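Local coordinates for glyoxalase family protein (Enterococcus faecalis, PDB 2P25), which is of undetermined function but belongs to the glyoxalase/bleomycin resistance protein/dioxygenase superfamily, whose members are built from paired beta-alpha-beta-beta-beta modules, at residues A10-N15 against E55-D60; L27-L32 against L45-G50. All coordinates share one frame; numbering follows the deposited sequence.

Contact 1. Residues A10-N15 against E55-D60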
ATOM      1  N   ALA A  10      -0.722   5.423  -1.234  1.00 16.37           N
ATOM      2  CA  ALA A  10      -0.484   6.631  -0.391  1.00 16.13           C
ATOM      3  C   ALA A  10       0.235   6.281   0.906  1.00 16.51           C
ATOM      4  O   ALA A  10      -0.032   5.244   1.524  1.00 17.54           O
ATOM      5  CB  ALA A  10      -1.803   7.308  -0.055  1.00 17.70           C
ATOM      6  N   ILE A  11       1.128   7.176   1.330  1.00 15.20           N
ATOM      7  CA  ILE A  11       1.979   6.966   2.522  1.00 15.66           C
ATOM      8  C   ILE A  11       1.902   8.231   3.350  1.00 15.21           C
ATOM      9  O   ILE A  11       1.866   9.324   2.802  1.00 16.44           O
ATOM     10  CB  ILE A  11       3.462   6.721   2.083  1.00 15.44           C
ATOM     11  CG1 ILE A  11       3.586   5.337   1.428  1.00 16.17           C
ATOM     12  CG2 ILE A  11       4.454   6.861   3.278  1.00 18.06           C
ATOM     13  CD1 ILE A  11       4.880   5.224   0.556  1.00 18.73           C
ATOM     14  N   ASN A  12       1.894   8.061   4.673  1.00 15.65           N
ATOM     15  CA  ASN A  12       1.981   9.185   5.634  1.00 15.09           C
ATOM     16  C   ASN A  12       3.414   9.233   6.156  1.00 15.32           C
ATOM     17  O   ASN A  12       3.918   8.213   6.626  1.00 15.27           O
ATOM     18  CB  ASN A  12       1.026   8.974   6.837  1.00 15.33           C
ATOM     19  CG  ASN A  12      -0.443   9.044   6.450  1.00 16.82           C
ATOM     20  OD1 ASN A  12      -0.789   9.633   5.428  1.00 16.53           O
ATOM     21  ND2 ASN A  12      -1.326   8.448   7.284  1.00 17.72           N
ATOM     22  N   ALA A  13       4.052  10.405   6.038  1.00 14.54           N
ATOM     23  CA  ALA A  13       5.438  10.608   6.440  1.00 14.87           C
ATOM     24  C   ALA A  13       5.523  11.802   7.378  1.00 16.01           C
ATOM     25  O   ALA A  13       4.638  12.693   7.351  1.00 15.87           O
ATOM     26  CB  ALA A  13       6.329  10.863   5.206  1.00 15.92           C
ATOM     27  N   SER A  14       6.606  11.860   8.166  1.00 14.82           N
ATOM     28  CA  SER A  14       6.688  12.910   9.208  1.00 15.74           C
ATOM     29  C   SER A  14       7.462  14.158   8.804  1.00 15.79           C
ATOM     30  O   SER A  14       7.197  15.251   9.314  1.00 17.61           O
ATOM     31  CB  SER A  14       7.333  12.366  10.491  1.00 16.00           C
ATOM     32  OG  SER A  14       8.677  12.007  10.220  1.00 18.16           O
ATOM     33  N   ASN A  15       8.433  14.008   7.915  1.00 16.11           N
ATOM     34  CA  ASN A  15       9.393  15.082   7.684  1.00 17.26           C
ATOM     35  C   ASN A  15       9.676  15.284   6.206  1.00 17.53           C
ATOM     36  O   ASN A  15       9.999  14.335   5.489  1.00 16.86           O
ATOM     37  CB  ASN A  15      10.687  14.741   8.440  1.00 18.03           C
ATOM     38  CG  ASN A  15      11.777  15.808   8.276  1.00 18.87           C
ATOM     39  OD1 ASN A  15      12.558  15.805   7.306  1.00 18.91           O
ATOM     40  ND2 ASN A  15      11.835  16.713   9.233  1.00 22.54           N
ATOM     41  N   GLU A  55       1.810   8.597  -3.540  1.00 21.57           N
ATOM     42  CA  GLU A  55       1.293   9.828  -2.950  1.00 21.52           C
ATOM     43  C   GLU A  55       1.706   9.919  -1.495  1.00 21.72           C
ATOM     44  O   GLU A  55       1.336   9.053  -0.705  1.00 21.90           O
ATOM     45  CB  GLU A  55      -0.207   9.776  -3.031  1.00 23.25           C
ATOM     46  CG  GLU A  55      -0.950  10.990  -2.679  1.00 26.79           C
ATOM     47  CD  GLU A  55      -2.350  10.905  -3.245  1.00 29.80           C
ATOM     48  OE1 GLU A  55      -2.534  11.109  -4.481  1.00 33.86           O
ATOM     49  OE2 GLU A  55      -3.251  10.604  -2.458  1.00 28.34           O
ATOM     50  N   ILE A  56       2.433  10.965  -1.132  1.00 17.80           N
ATOM     51  CA  ILE A  56       2.949  11.060   0.230  1.00 18.32           C
ATOM     52  C   ILE A  56       2.355  12.274   0.907  1.00 17.83           C
ATOM     53  O   ILE A  56       2.449  13.391   0.370  1.00 18.69           O
ATOM     54  CB  ILE A  56       4.486  11.115   0.265  1.00 17.47           C
ATOM     55  CG1 ILE A  56       5.071  10.000  -0.621  1.00 19.94           C
ATOM     56  CG2 ILE A  56       4.976  11.044   1.717  1.00 18.38           C
ATOM     57  CD1 ILE A  56       6.557   9.870  -0.565  1.00 23.74           C
ATOM     58  N   PHE A  57       1.730  12.060   2.056  1.00 17.10           N
ATOM     59  CA  PHE A  57       1.186  13.136   2.876  1.00 16.47           C
ATOM     60  C   PHE A  57       2.189  13.355   4.004  1.00 16.51           C
ATOM     61  O   PHE A  57       2.518  12.416   4.701  1.00 16.51           O
ATOM     62  CB  PHE A  57      -0.176  12.716   3.464  1.00 17.27           C
ATOM     63  CG  PHE A  57      -1.248  12.561   2.412  1.00 18.23           C
ATOM     64  CD1 PHE A  57      -2.139  13.600   2.144  1.00 21.82           C
ATOM     65  CD2 PHE A  57      -1.353  11.376   1.698  1.00 19.97           C
ATOM     66  CE1 PHE A  57      -3.122  13.449   1.154  1.00 21.73           C
ATOM     67  CE2 PHE A  57      -2.313  11.223   0.701  1.00 22.15           C
ATOM     68  CZ  PHE A  57      -3.207  12.250   0.443  1.00 21.50           C
ATOM     69  N   ILE A  58       2.688  14.585   4.152  1.00 15.13           N
ATOM     70  CA  ILE A  58       3.762  14.860   5.092  1.00 16.34           C
ATOM     71  C   ILE A  58       3.252  15.787   6.192  1.00 16.83           C
ATOM     72  O   ILE A  58       2.805  16.886   5.916  1.00 18.13           O
ATOM     73  CB  ILE A  58       4.985  15.531   4.381  1.00 15.60           C
ATOM     74  CG1 ILE A  58       5.436  14.690   3.174  1.00 16.14           C
ATOM     75  CG2 ILE A  58       6.167  15.722   5.349  1.00 17.97           C
ATOM     76  CD1 ILE A  58       6.346  15.413   2.229  1.00 16.69           C
ATOM     77  N   SER A  59       3.375  15.357   7.436  1.00 17.68           N
ATOM     78  CA  SER A  59       2.831  16.120   8.576  1.00 18.81           C
ATOM     79  C   SER A  59       3.455  15.639   9.880  1.00 19.80           C
ATOM     80  O   SER A  59       3.645  14.443  10.081  1.00 19.52           O
ATOM     81  CB  SER A  59       1.311  15.966   8.646  1.00 19.64           C
ATOM     82  OG  SER A  59       0.761  16.670   9.761  1.00 21.49           O
ATOM     83  N   ASP A  60       3.698  16.568  10.796  1.00 21.48           N
ATOM     84  CA  ASP A  60       4.163  16.162  12.114  1.00 23.24           C
ATOM     85  C   ASP A  60       3.012  15.703  13.016  1.00 23.56           C
ATOM     86  O   ASP A  60       3.230  15.393  14.178  1.00 25.01           O
ATOM     87  CB  ASP A  60       4.993  17.273  12.774  1.00 24.84           C
ATOM     88  CG  ASP A  60       4.178  18.497  13.088  1.00 27.00           C
ATOM     89  OD1 ASP A  60       2.990  18.550  12.717  1.00 29.30           O
ATOM     90  OD2 ASP A  60       4.738  19.430  13.720  1.00 34.41           O
TER
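N12 and F57 are parallel bridge partners that meet across the strands on the sheet face they share with A10 and E55. The amide of N12 stands 84° from the plane of the F57 ring, and its OD1 lies 3.7 Å from F57 CB. F57 CG is anti to its carbonyl carbon (chi1 -67°), beside the backbone N; the ring has the small methyl of A10 at its edge, CB 4.0 Å from CE2. The polar end of N12 is engaged outside the pair: in the second subunit R75 donates to OD1, while A71 O and E70 accept from ND2. The same R75 also makes a cation-pi contact with F57.

The reverse face is aliphatic. I56 CG2, anti to its own backbone N, reaches 3.7 Å from A13 CB, and I58 CG2 lies 3.6 Å from N15 C, where the chain leaves the strand for helix 16-26. Branched isoleucines suit an extended backbone covered by a helix, and Y23 and T19 of that helix lie against I56.

Between the faces, I11 N binds E55 O and F57 N binds I11 O at 2.8 Å each; A13 N to F57 O and S59 N to A13 O continue the parallel ladder. These four bonds join the strands, and A10-N12 pair on with an antiparallel strand of the second subunit. One face is left for hydrophobic packing. On the other, the buried N12 and E55 have partners, N12 in the second subunit and E55 in K44, consistent with their burial, so the chemistry here couples strand pairing to dimer assembly.

Contact 2. Residues L27-L32 against L45-G50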
ATOM      1  N   LEU A  27      15.606   6.395  -3.848  1.00 22.79           N
ATOM      2  CA  LEU A  27      14.775   5.443  -4.584  1.00 23.53           C
ATOM      3  C   LEU A  27      14.530   5.878  -6.033  1.00 23.81           C
ATOM      4  O   LEU A  27      14.104   5.063  -6.864  1.00 24.93           O
ATOM      5  CB  LEU A  27      13.439   5.208  -3.866  1.00 23.39           C
ATOM      6  CG  LEU A  27      13.433   3.976  -2.936  1.00 25.76           C
ATOM      7  CD1 LEU A  27      14.748   3.751  -2.197  1.00 26.82           C
ATOM      8  CD2 LEU A  27      12.269   3.917  -2.029  1.00 20.32           C
ATOM      9  N   GLY A  28      14.791   7.152  -6.319  1.00 23.46           N
ATOM     10  CA  GLY A  28      14.740   7.655  -7.692  1.00 23.57           C
ATOM     11  C   GLY A  28      13.363   7.971  -8.227  1.00 24.17           C
ATOM     12  O   GLY A  28      13.163   8.041  -9.451  1.00 24.29           O
ATOM     13  N   PHE A  29      12.397   8.180  -7.335  1.00 22.67           N
ATOM     14  CA  PHE A  29      11.107   8.673  -7.759  1.00 23.46           C
ATOM     15  C   PHE A  29      11.307  10.116  -8.220  1.00 23.84           C
ATOM     16  O   PHE A  29      12.225  10.811  -7.745  1.00 23.80           O
ATOM     17  CB  PHE A  29      10.107   8.580  -6.614  1.00 23.77           C
ATOM     18  CG  PHE A  29       9.535   7.222  -6.445  1.00 25.57           C
ATOM     19  CD1 PHE A  29       8.362   6.860  -7.120  1.00 29.60           C
ATOM     20  CD2 PHE A  29      10.149   6.300  -5.611  1.00 28.36           C
ATOM     21  CE1 PHE A  29       7.798   5.595  -6.962  1.00 29.95           C
ATOM     22  CE2 PHE A  29       9.593   5.010  -5.432  1.00 30.05           C
ATOM     23  CZ  PHE A  29       8.421   4.663  -6.121  1.00 30.26           C
ATOM     24  N   GLU A  30      10.521  10.526  -9.204  1.00 22.71           N
ATOM     25  CA  GLU A  30      10.533  11.908  -9.642  1.00 24.17           C
ATOM     26  C   GLU A  30       9.313  12.620  -9.087  1.00 21.84           C
ATOM     27  O   GLU A  30       8.249  12.014  -8.925  1.00 21.21           O
ATOM     28  CB  GLU A  30      10.530  11.965 -11.173  1.00 23.29           C
ATOM     29  CG  GLU A  30      11.885  11.533 -11.783  1.00 27.84           C
ATOM     30  CD  GLU A  30      11.833  11.349 -13.286  1.00 29.52           C
ATOM     31  OE1 GLU A  30      10.852  11.817 -13.918  1.00 36.46           O
ATOM     32  OE2 GLU A  30      12.792  10.742 -13.841  1.00 36.39           O
ATOM     33  N   VAL A  31       9.439  13.922  -8.836  1.00 20.47           N
ATOM     34  CA  VAL A  31       8.267  14.683  -8.403  1.00 19.02           C
ATOM     35  C   VAL A  31       7.289  14.886  -9.566  1.00 18.90           C
ATOM     36  O   VAL A  31       7.668  15.357 -10.650  1.00 18.97           O
ATOM     37  CB  VAL A  31       8.665  16.062  -7.809  1.00 18.68           C
ATOM     38  CG1 VAL A  31       7.415  16.882  -7.518  1.00 17.79           C
ATOM     39  CG2 VAL A  31       9.513  15.881  -6.550  1.00 17.93           C
ATOM     40  N   LEU A  32       6.041  14.500  -9.343  1.00 18.84           N
ATOM     41  CA  LEU A  32       4.941  14.786 -10.259  1.00 20.02           C
ATOM     42  C   LEU A  32       4.256  16.084  -9.862  1.00 20.44           C
ATOM     43  O   LEU A  32       4.040  16.957 -10.698  1.00 20.45           O
ATOM     44  CB  LEU A  32       3.929  13.641 -10.242  1.00 20.93           C
ATOM     45  CG  LEU A  32       2.775  13.709 -11.226  1.00 24.63           C
ATOM     46  CD1 LEU A  32       3.324  13.712 -12.641  1.00 28.19           C
ATOM     47  CD2 LEU A  32       1.891  12.484 -10.985  1.00 28.07           C
ATOM     48  N   LEU A  45       2.722  15.322  -1.630  1.00 19.88           N
ATOM     49  CA  LEU A  45       3.781  15.134  -2.613  1.00 20.27           C
ATOM     50  C   LEU A  45       3.457  13.901  -3.439  1.00 21.45           C
ATOM     51  O   LEU A  45       3.387  12.784  -2.874  1.00 22.14           O
ATOM     52  CB  LEU A  45       5.122  14.988  -1.858  1.00 20.44           C
ATOM     53  CG  LEU A  45       6.415  14.779  -2.630  1.00 22.81           C
ATOM     54  CD1 LEU A  45       6.711  15.981  -3.582  1.00 21.37           C
ATOM     55  CD2 LEU A  45       7.582  14.491  -1.697  1.00 20.75           C
ATOM     56  N   ASP A  46       3.173  14.097  -4.733  1.00 20.27           N
ATOM     57  CA  ASP A  46       2.931  12.974  -5.667  1.00 20.67           C
ATOM     58  C   ASP A  46       4.198  12.658  -6.460  1.00 20.43           C
ATOM     59  O   ASP A  46       4.794  13.535  -7.073  1.00 19.51           O
ATOM     60  CB  ASP A  46       1.787  13.258  -6.647  1.00 21.39           C
ATOM     61  CG  ASP A  46       0.429  13.392  -5.957  1.00 25.08           C
ATOM     62  OD1 ASP A  46       0.074  12.508  -5.169  1.00 28.47           O
ATOM     63  OD2 ASP A  46      -0.296  14.361  -6.236  1.00 29.42           O
ATOM     64  N   LEU A  47       4.583  11.389  -6.451  1.00 19.99           N
ATOM     65  CA  LEU A  47       5.853  10.946  -7.044  1.00 20.60           C
ATOM     66  C   LEU A  47       5.589   9.874  -8.082  1.00 22.35           C
ATOM     67  O   LEU A  47       4.643   9.100  -7.957  1.00 22.18           O
ATOM     68  CB  LEU A  47       6.765  10.356  -5.961  1.00 19.89           C
ATOM     69  CG  LEU A  47       7.142  11.241  -4.767  1.00 19.69           C
ATOM     70  CD1 LEU A  47       8.073  10.543  -3.800  1.00 18.35           C
ATOM     71  CD2 LEU A  47       7.769  12.562  -5.240  1.00 19.31           C
ATOM     72  N   LYS A  48       6.446   9.813  -9.092  1.00 24.38           N
ATOM     73  CA  LYS A  48       6.230   8.897 -10.180  1.00 28.83           C
ATOM     74  C   LYS A  48       7.545   8.178 -10.411  1.00 30.67           C
ATOM     75  O   LYS A  48       8.591   8.831 -10.511  1.00 30.76           O
ATOM     76  CB  LYS A  48       5.884   9.692 -11.443  1.00 30.01           C
ATOM     77  CG  LYS A  48       5.235   8.901 -12.579  1.00 33.67           C
ATOM     78  CD  LYS A  48       3.707   8.995 -12.500  1.00 38.56           C
ATOM     79  CE  LYS A  48       3.047   8.328 -13.697  1.00 40.78           C
ATOM     80  NZ  LYS A  48       3.153   6.844 -13.580  1.00 42.33           N
ATOM     81  N   LEU A  49       7.498   6.850 -10.481  1.00 32.23           N
ATOM     82  CA  LEU A  49       8.576   6.112 -11.165  1.00 32.69           C
ATOM     83  C   LEU A  49       8.010   5.092 -12.138  1.00 33.45           C
ATOM     84  O   LEU A  49       7.308   4.153 -11.742  1.00 31.53           O
ATOM     85  CB  LEU A  49       9.544   5.441 -10.181  1.00 33.08           C
ATOM     86  CG  LEU A  49      10.764   4.739 -10.813  1.00 32.86           C
ATOM     87  CD1 LEU A  49      11.700   5.707 -11.549  1.00 32.65           C
ATOM     88  CD2 LEU A  49      11.542   3.964  -9.782  1.00 33.26           C
ATOM     89  N   GLY A  50       8.337   5.275 -13.416  1.00 34.72           N
ATOM     90  CA  GLY A  50       7.769   4.437 -14.464  1.00 36.71           C
ATOM     91  C   GLY A  50       6.287   4.742 -14.575  1.00 37.87           C
ATOM     92  O   GLY A  50       5.912   5.869 -14.909  1.00 38.51           O
TER
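E30 and K48 face each other as an antiparallel hydrogen-bonded pair: E30 N gives to K48 O and K48 N to E30 O, both at 2.9 Å. The first bond is nearly straight at hydrogen (172°), although its donor is tilted from the carbonyl plane; the second lies in that plane. V31 and L47 follow as a non-hydrogen-bonded pair, and L32 N then binds D46 O at 2.8 Å. The ladder is short, E30-L32 with D46-K48: the chain turns a corner at L32, and end to end the touching parts run 115° apart. Before it, the chain leaves helix 16-26 through G28, whose positive phi is easily adopted without a side chain.

F29 bridges this turn and the strand. A flat aromatic suits this place because its face takes L49 CB, 4.0 Å from the centroid, in a CH-pi contact; the two side chains cross at about a right angle. F29 CB separately packs 3.8 Å from L47 CB. Beyond L49 CB, the branched tip spreads over the turn, with CD1 3.5 Å from G28 O.

V31 and L47 pack beside each other on one face, V31 CG2 4.0 Å from L47 CD2, and V31 crosses L45 at about a right angle. L32 CB lies 3.3 Å from D46 O. K48 bends at chi2 (94°), and its NZ donates to G50 O, just past the end of strand 42-49. D46 pairs with R33 and K44.

Strands 30-37 and 42-49 form a beta hairpin. Reached directly from helix 16-26, it belongs to the beta-alpha-beta-beta-beta module characteristic of the glyoxalase superfamily.

Both contacts belong to one four-stranded mixed sheet, with contact 2 nested in the chain loop that contact 1 closes. Strands 52-58 and 42-49 are neighbours, and the two contacts meet there: I56 N probably bonds to L45 O, and I56 CD1 packs 3.6 Å from L47 CD1. Contact 1 is the more buried, a parallel pairing at the edge where the second subunit continues the sheet and supplies polar partners. Contact 2 is antiparallel and partly exposed at the other edge, and meets that subunit through packing, L27 and F29 on its F3; F29, L45 and L47 are buried, while E30, V31 and L32 are exposed. E55 and D46 bring like charges close, and K44 forms salt bridges with both, probably easing their repulsion.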